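Local coordinates for enoyl-CoA hydratase/isomerase family protein (Bacillus anthracis, PDB 3KQF), which probably catalyses the reversible hydration of 2-enoyl-CoA thioesters to 3-hydroxyacyl-CoA, as a member of the crotonase superfamily, at residues 24-27 / 28-31; 116-119 / 120-124. All coordinates share one frame; numbering follows the deposited sequence.

Contact 1: 24-27 / 28-31; sequences LNRE and RQAN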
ATOM      1  N   LEU A  24       5.030  -8.197 -28.081  1.00 18.72           N
ATOM      2  CA  LEU A  24       5.683  -9.510 -28.071  1.00 20.86           C
ATOM      3  C   LEU A  24       5.029 -10.250 -29.240  1.00 20.23           C
ATOM      4  O   LEU A  24       3.806 -10.248 -29.363  1.00 21.58           O
ATOM      5  CB  LEU A  24       5.491 -10.250 -26.749  1.00 19.28           C
ATOM      6  CG  LEU A  24       5.950  -9.535 -25.481  1.00 20.86           C
ATOM      7  CD1 LEU A  24       5.751 -10.426 -24.269  1.00 20.95           C
ATOM      8  CD2 LEU A  24       7.411  -9.089 -25.562  1.00 23.40           C
ATOM      9  N   ASN A  25       5.840 -10.874 -30.092  1.00 20.41           N
ATOM     10  CA  ASN A  25       5.342 -11.502 -31.314  1.00 21.25           C
ATOM     11  C   ASN A  25       5.732 -12.970 -31.507  1.00 20.36           C
ATOM     12  O   ASN A  25       6.434 -13.324 -32.460  1.00 20.23           O
ATOM     13  CB  ASN A  25       5.815 -10.682 -32.524  1.00 21.71           C
ATOM     14  CG  ASN A  25       5.102 -11.063 -33.810  1.00 25.56           C
ATOM     15  OD1 ASN A  25       3.939 -11.482 -33.794  1.00 27.49           O
ATOM     16  ND2 ASN A  25       5.790 -10.893 -34.943  1.00 30.07           N
ATOM     17  N   ARG A  26       5.248 -13.810 -30.600  1.00 18.12           N
ATOM     18  CA  ARG A  26       5.452 -15.237 -30.650  1.00 18.83           C
ATOM     19  C   ARG A  26       4.112 -15.885 -30.307  1.00 18.28           C
ATOM     20  O   ARG A  26       4.021 -16.650 -29.357  1.00 17.28           O
ATOM     21  CB  ARG A  26       6.515 -15.674 -29.647  1.00 18.60           C
ATOM     22  CG  ARG A  26       7.886 -15.065 -29.828  1.00 18.26           C
ATOM     23  CD  ARG A  26       8.853 -15.799 -28.892  1.00 17.98           C
ATOM     24  NE  ARG A  26       9.097 -17.160 -29.360  1.00 19.69           N
ATOM     25  CZ  ARG A  26       9.390 -18.203 -28.587  1.00 19.76           C
ATOM     26  NH1 ARG A  26       9.410 -18.089 -27.255  1.00 20.91           N
ATOM     27  NH2 ARG A  26       9.603 -19.391 -29.150  1.00 20.14           N
ATOM     28  N   GLU A  27       3.073 -15.570 -31.084  1.00 19.05           N
ATOM     29  CA  GLU A  27       1.717 -16.093 -30.813  1.00 19.78           C
ATOM     30  C   GLU A  27       1.630 -17.607 -30.630  1.00 20.05           C
ATOM     31  O   GLU A  27       0.952 -18.073 -29.707  1.00 18.10           O
ATOM     32  CB  GLU A  27       0.705 -15.677 -31.893  1.00 21.33           C
ATOM     33  CG  GLU A  27       0.416 -14.208 -31.971  1.00 21.79           C
ATOM     34  CD  GLU A  27      -0.664 -13.882 -33.010  1.00 24.39           C
ATOM     35  OE1 GLU A  27      -1.644 -14.655 -33.146  1.00 21.55           O
ATOM     36  OE2 GLU A  27      -0.529 -12.839 -33.676  1.00 28.25           O
ATOM     37  N   ARG A  28       2.288 -18.370 -31.512  1.00 20.53           N
ATOM     38  CA  ARG A  28       2.280 -19.845 -31.428  1.00 21.88           C
ATOM     39  C   ARG A  28       2.807 -20.346 -30.095  1.00 20.70           C
ATOM     40  O   ARG A  28       2.442 -21.437 -29.643  1.00 21.75           O
ATOM     41  CB  ARG A  28       3.157 -20.497 -32.511  1.00 22.03           C
ATOM     42  CG  ARG A  28       2.695 -20.355 -33.934  1.00 27.03           C
ATOM     43  CD  ARG A  28       3.632 -21.133 -34.876  1.00 30.78           C
ATOM     44  NE  ARG A  28       3.539 -22.591 -34.717  1.00 33.38           N
ATOM     45  CZ  ARG A  28       4.261 -23.478 -35.409  1.00 36.32           C
ATOM     46  NH1 ARG A  28       5.159 -23.071 -36.300  1.00 38.16           N
ATOM     47  NH2 ARG A  28       4.096 -24.783 -35.204  1.00 33.99           N
ATOM     48  N   GLN A  29       3.704 -19.570 -29.496  1.00 20.18           N
ATOM     49  CA  GLN A  29       4.319 -19.935 -28.226  1.00 19.51           C
ATOM     50  C   GLN A  29       3.728 -19.149 -27.032  1.00 19.32           C
ATOM     51  O   GLN A  29       4.348 -19.062 -25.977  1.00 18.47           O
ATOM     52  CB  GLN A  29       5.841 -19.734 -28.317  1.00 20.49           C
ATOM     53  CG  GLN A  29       6.575 -20.589 -29.406  1.00 20.78           C
ATOM     54  CD  GLN A  29       6.595 -19.991 -30.828  1.00 26.02           C
ATOM     55  OE1 GLN A  29       6.132 -18.870 -31.073  1.00 28.49           O
ATOM     56  NE2 GLN A  29       7.161 -20.749 -31.770  1.00 27.25           N
ATOM     57  N   ALA A  30       2.528 -18.584 -27.200  1.00 18.54           N
ATOM     58  CA  ALA A  30       1.870 -17.803 -26.129  1.00 18.40           C
ATOM     59  C   ALA A  30       2.742 -16.621 -25.667  1.00 17.55           C
ATOM     60  O   ALA A  30       2.698 -16.197 -24.506  1.00 17.94           O
ATOM     61  CB  ALA A  30       1.489 -18.712 -24.951  1.00 18.59           C
ATOM     62  N   ASN A  31       3.543 -16.097 -26.589  1.00 17.58           N
ATOM     63  CA  ASN A  31       4.397 -14.961 -26.303  1.00 17.59           C
ATOM     64  C   ASN A  31       5.337 -15.166 -25.125  1.00 18.34           C
ATOM     65  O   ASN A  31       5.630 -14.222 -24.380  1.00 19.01           O
ATOM     66  CB  ASN A  31       3.517 -13.731 -26.112  1.00 18.11           C
ATOM     67  CG  ASN A  31       2.869 -13.312 -27.401  1.00 19.81           C
ATOM     68  OD1 ASN A  31       3.475 -13.457 -28.464  1.00 19.49           O
ATOM     69  ND2 ASN A  31       1.653 -12.784 -27.329  1.00 19.01           N
TER
HETATM   70  O   HOH W   1       8.992 -17.487 -32.374  1.00 22.74           O
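R26 and N31 grip each other through a reciprocal pair of hydrogen bonds that turns the chain back on itself just after strand 19-24. The side-chain carbonyl of N31 receives R26 N at OD1 (2.8 Å), almost end-on with a C=O...N angle of 170°, while the backbone N31 N returns to R26 O at 2.9 Å. That same R26 O also takes Q29 N at 2.9 Å, the two donors arriving from opposite faces of its carbonyl plane. One step further, A30 N reaches E27 O at 3.0 Å. The bonds from N31 N and A30 N together make a Schellman motif, in which A30, with left-handed backbone angles, ends the short 3-10 turn of E27 and R28.

A second kind of interaction is side-chain packing over a flat group. Bent at chi2 (85°), Q29 lays its CB and CG over one face of the R26 guanidinium, with Q29 CG 3.3 Å from R26 NH2; the amide and guanidinium planes are 19° apart. At the guanidinium edge a water accepts from R26 NE at 3.0 Å and makes a weak bond to Q29 OE1. The far end of the arginine is tied down separately: NH1 bonds to S32 O and forms a salt bridge with D72.

Nonpolar packing is slight, resting on L24 CB and N31 CB at 4.1 Å. N31 O, buried nearby, finds no polar partner. The side-chain amide of N31 is better served: ND2 bonds to A62 O and A66 O.

As in relatives of the crotonase fold, this turn and the 66-72 loop it binds probably border the CoA site. The turn joins strand 19-24, where L24 makes backbone hydrogen bonds to T60 of the parallel strand 56-61 and to A62 just beyond it, to helix 35-49, where L37 packs against both L24 and R26.

Contact 2: 116-119 / 120-124; sequences GGTE and LSLAC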
ATOM      1  N   GLY A 116       6.560 -14.770 -15.430  1.00 14.98           N
ATOM      2  CA  GLY A 116       7.325 -13.697 -16.080  1.00 15.59           C
ATOM      3  C   GLY A 116       6.420 -12.680 -16.774  1.00 15.49           C
ATOM      4  O   GLY A 116       6.803 -11.534 -16.925  1.00 16.81           O
ATOM      5  N   GLY A 117       5.245 -13.116 -17.229  1.00 15.53           N
ATOM      6  CA  GLY A 117       4.249 -12.207 -17.855  1.00 14.82           C
ATOM      7  C   GLY A 117       3.652 -11.225 -16.855  1.00 15.50           C
ATOM      8  O   GLY A 117       3.438 -10.033 -17.170  1.00 16.18           O
ATOM      9  N   THR A 118       3.320 -11.704 -15.652  1.00 15.06           N
ATOM     10  CA  THR A 118       2.882 -10.775 -14.619  1.00 14.75           C
ATOM     11  C   THR A 118       4.067  -9.885 -14.179  1.00 14.97           C
ATOM     12  O   THR A 118       3.893  -8.685 -13.943  1.00 14.57           O
ATOM     13  CB  THR A 118       2.164 -11.475 -13.445  1.00 14.42           C
ATOM     14  OG1 THR A 118       0.834 -11.826 -13.862  1.00 15.43           O
ATOM     15  CG2 THR A 118       2.029 -10.555 -12.245  1.00 15.83           C
ATOM     16  N   GLU A 119       5.268 -10.463 -14.096  1.00 14.99           N
ATOM     17  CA  GLU A 119       6.440  -9.683 -13.736  1.00 14.86           C
ATOM     18  C   GLU A 119       6.695  -8.549 -14.727  1.00 14.40           C
ATOM     19  O   GLU A 119       7.039  -7.421 -14.323  1.00 14.36           O
ATOM     20  CB  GLU A 119       7.669 -10.580 -13.604  1.00 15.19           C
ATOM     21  CG  GLU A 119       7.594 -11.456 -12.401  1.00 14.14           C
ATOM     22  CD  GLU A 119       8.780 -12.364 -12.248  1.00 18.95           C
ATOM     23  OE1 GLU A 119       9.147 -13.080 -13.227  1.00 18.77           O
ATOM     24  OE2 GLU A 119       9.332 -12.401 -11.127  1.00 16.76           O
ATOM     25  N   LEU A 120       6.515  -8.839 -16.008  1.00 14.75           N
ATOM     26  CA  LEU A 120       6.700  -7.843 -17.057  1.00 15.84           C
ATOM     27  C   LEU A 120       5.687  -6.702 -16.892  1.00 16.54           C
ATOM     28  O   LEU A 120       6.046  -5.513 -17.012  1.00 16.64           O
ATOM     29  CB  LEU A 120       6.551  -8.507 -18.443  1.00 16.36           C
ATOM     30  CG  LEU A 120       6.744  -7.612 -19.661  1.00 17.28           C
ATOM     31  CD1 LEU A 120       8.133  -6.962 -19.585  1.00 15.74           C
ATOM     32  CD2 LEU A 120       6.555  -8.396 -20.957  1.00 17.45           C
ATOM     33  N   SER A 121       4.438  -7.044 -16.571  1.00 14.89           N
ATOM     34  CA  SER A 121       3.403  -6.011 -16.377  1.00 15.69           C
ATOM     35  C   SER A 121       3.688  -5.167 -15.125  1.00 14.83           C
ATOM     36  O   SER A 121       3.369  -4.003 -15.102  1.00 15.08           O
ATOM     37  CB  SER A 121       1.993  -6.616 -16.306  1.00 15.85           C
ATOM     38  OG  SER A 121       1.718  -7.128 -15.028  1.00 17.76           O
ATOM     39  N   LEU A 122       4.324  -5.759 -14.108  1.00 13.30           N
ATOM     40  CA  LEU A 122       4.689  -5.031 -12.879  1.00 14.44           C
ATOM     41  C   LEU A 122       5.844  -4.059 -13.115  1.00 13.08           C
ATOM     42  O   LEU A 122       5.962  -3.083 -12.394  1.00 13.95           O
ATOM     43  CB  LEU A 122       5.062  -5.995 -11.753  1.00 14.58           C
ATOM     44  CG  LEU A 122       3.863  -6.777 -11.164  1.00 14.79           C
ATOM     45  CD1 LEU A 122       4.318  -7.989 -10.355  1.00 15.02           C
ATOM     46  CD2 LEU A 122       2.951  -5.866 -10.324  1.00 18.12           C
ATOM     47  N   ALA A 123       6.684  -4.338 -14.117  1.00 13.28           N
ATOM     48  CA  ALA A 123       7.818  -3.460 -14.462  1.00 14.52           C
ATOM     49  C   ALA A 123       7.332  -2.220 -15.174  1.00 14.47           C
ATOM     50  O   ALA A 123       8.080  -1.245 -15.305  1.00 14.55           O
ATOM     51  CB  ALA A 123       8.832  -4.202 -15.330  1.00 14.19           C
ATOM     52  N   CYS A 124       6.105  -2.261 -15.674  1.00 15.32           N
ATOM     53  CA  CYS A 124       5.501  -1.093 -16.320  1.00 14.90           C
ATOM     54  C   CYS A 124       4.952  -0.145 -15.255  1.00 16.25           C
ATOM     55  O   CYS A 124       4.643  -0.564 -14.128  1.00 15.00           O
ATOM     56  CB  CYS A 124       4.383  -1.517 -17.282  1.00 14.68           C
ATOM     57  SG  CYS A 124       4.929  -2.587 -18.666  1.00 15.86           S
TER
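G116 O accepts L120 N at 2.9 Å, the first of a run of backbone hydrogen bonds to residues four places on, at the N-terminal end of helix 116-123, the short buried helix that in the crotonase fold borders the active site. By analogy with relatives, the backbone N-H of G116 probably contributes to the oxyanion hole that holds the thioester carbonyl. G117 continues the pattern, its O taking S121 N at 3.2 Å.

T118 does more. Its O is held by two donors: L122 N at 3.0 Å, and the hydroxyl S121 OG at 2.9 Å. With chi1 at 81°, OG sits between the backbone N and the carbonyl carbon of S121 and so folds back onto the preceding turn. The methyl T118 CG2 meets L122 CD1 at 3.9 Å, the two side chains crossing at a slant, so an aliphatic contact runs beside the carbonyl that accepts two hydrogen bonds. On its other branch OG1 bonds to A113 O and G136 N, tying the helix to strands 112-114 and 134-136.

The E119 side chain is extended beyond CG, and OE2 accepts backbone N-H groups of A148 and G150, which fix the carboxylate beside the start of helix 150-158; the side chain also touches E139. E119 and E139 probably correspond to the two catalytic glutamates of enoyl-CoA hydratases. The backbone of E119 meanwhile makes a weak final bond, its O receiving A123 N at 3.1 Å with an N-H...O angle of 134°.

Contacts 1 and 2 illustrate how a turn and a helix far apart in sequence are brought together by the crotonase core. Their centres lie about 16 Å apart, yet they meet directly, L24 CD1 of contact 1 packing against L120 CD2 of contact 2 at 4.0 Å. That aliphatic meeting bridges the end of strand 19-24 and helix 116-123 in the buried interior. By analogy with relatives, contact 2 probably carries one N-H of the oxyanion hole and a catalytic glutamate, whereas contact 1, linked to A69 and D72, holds the 66-72 loop that probably supplies the second N-H.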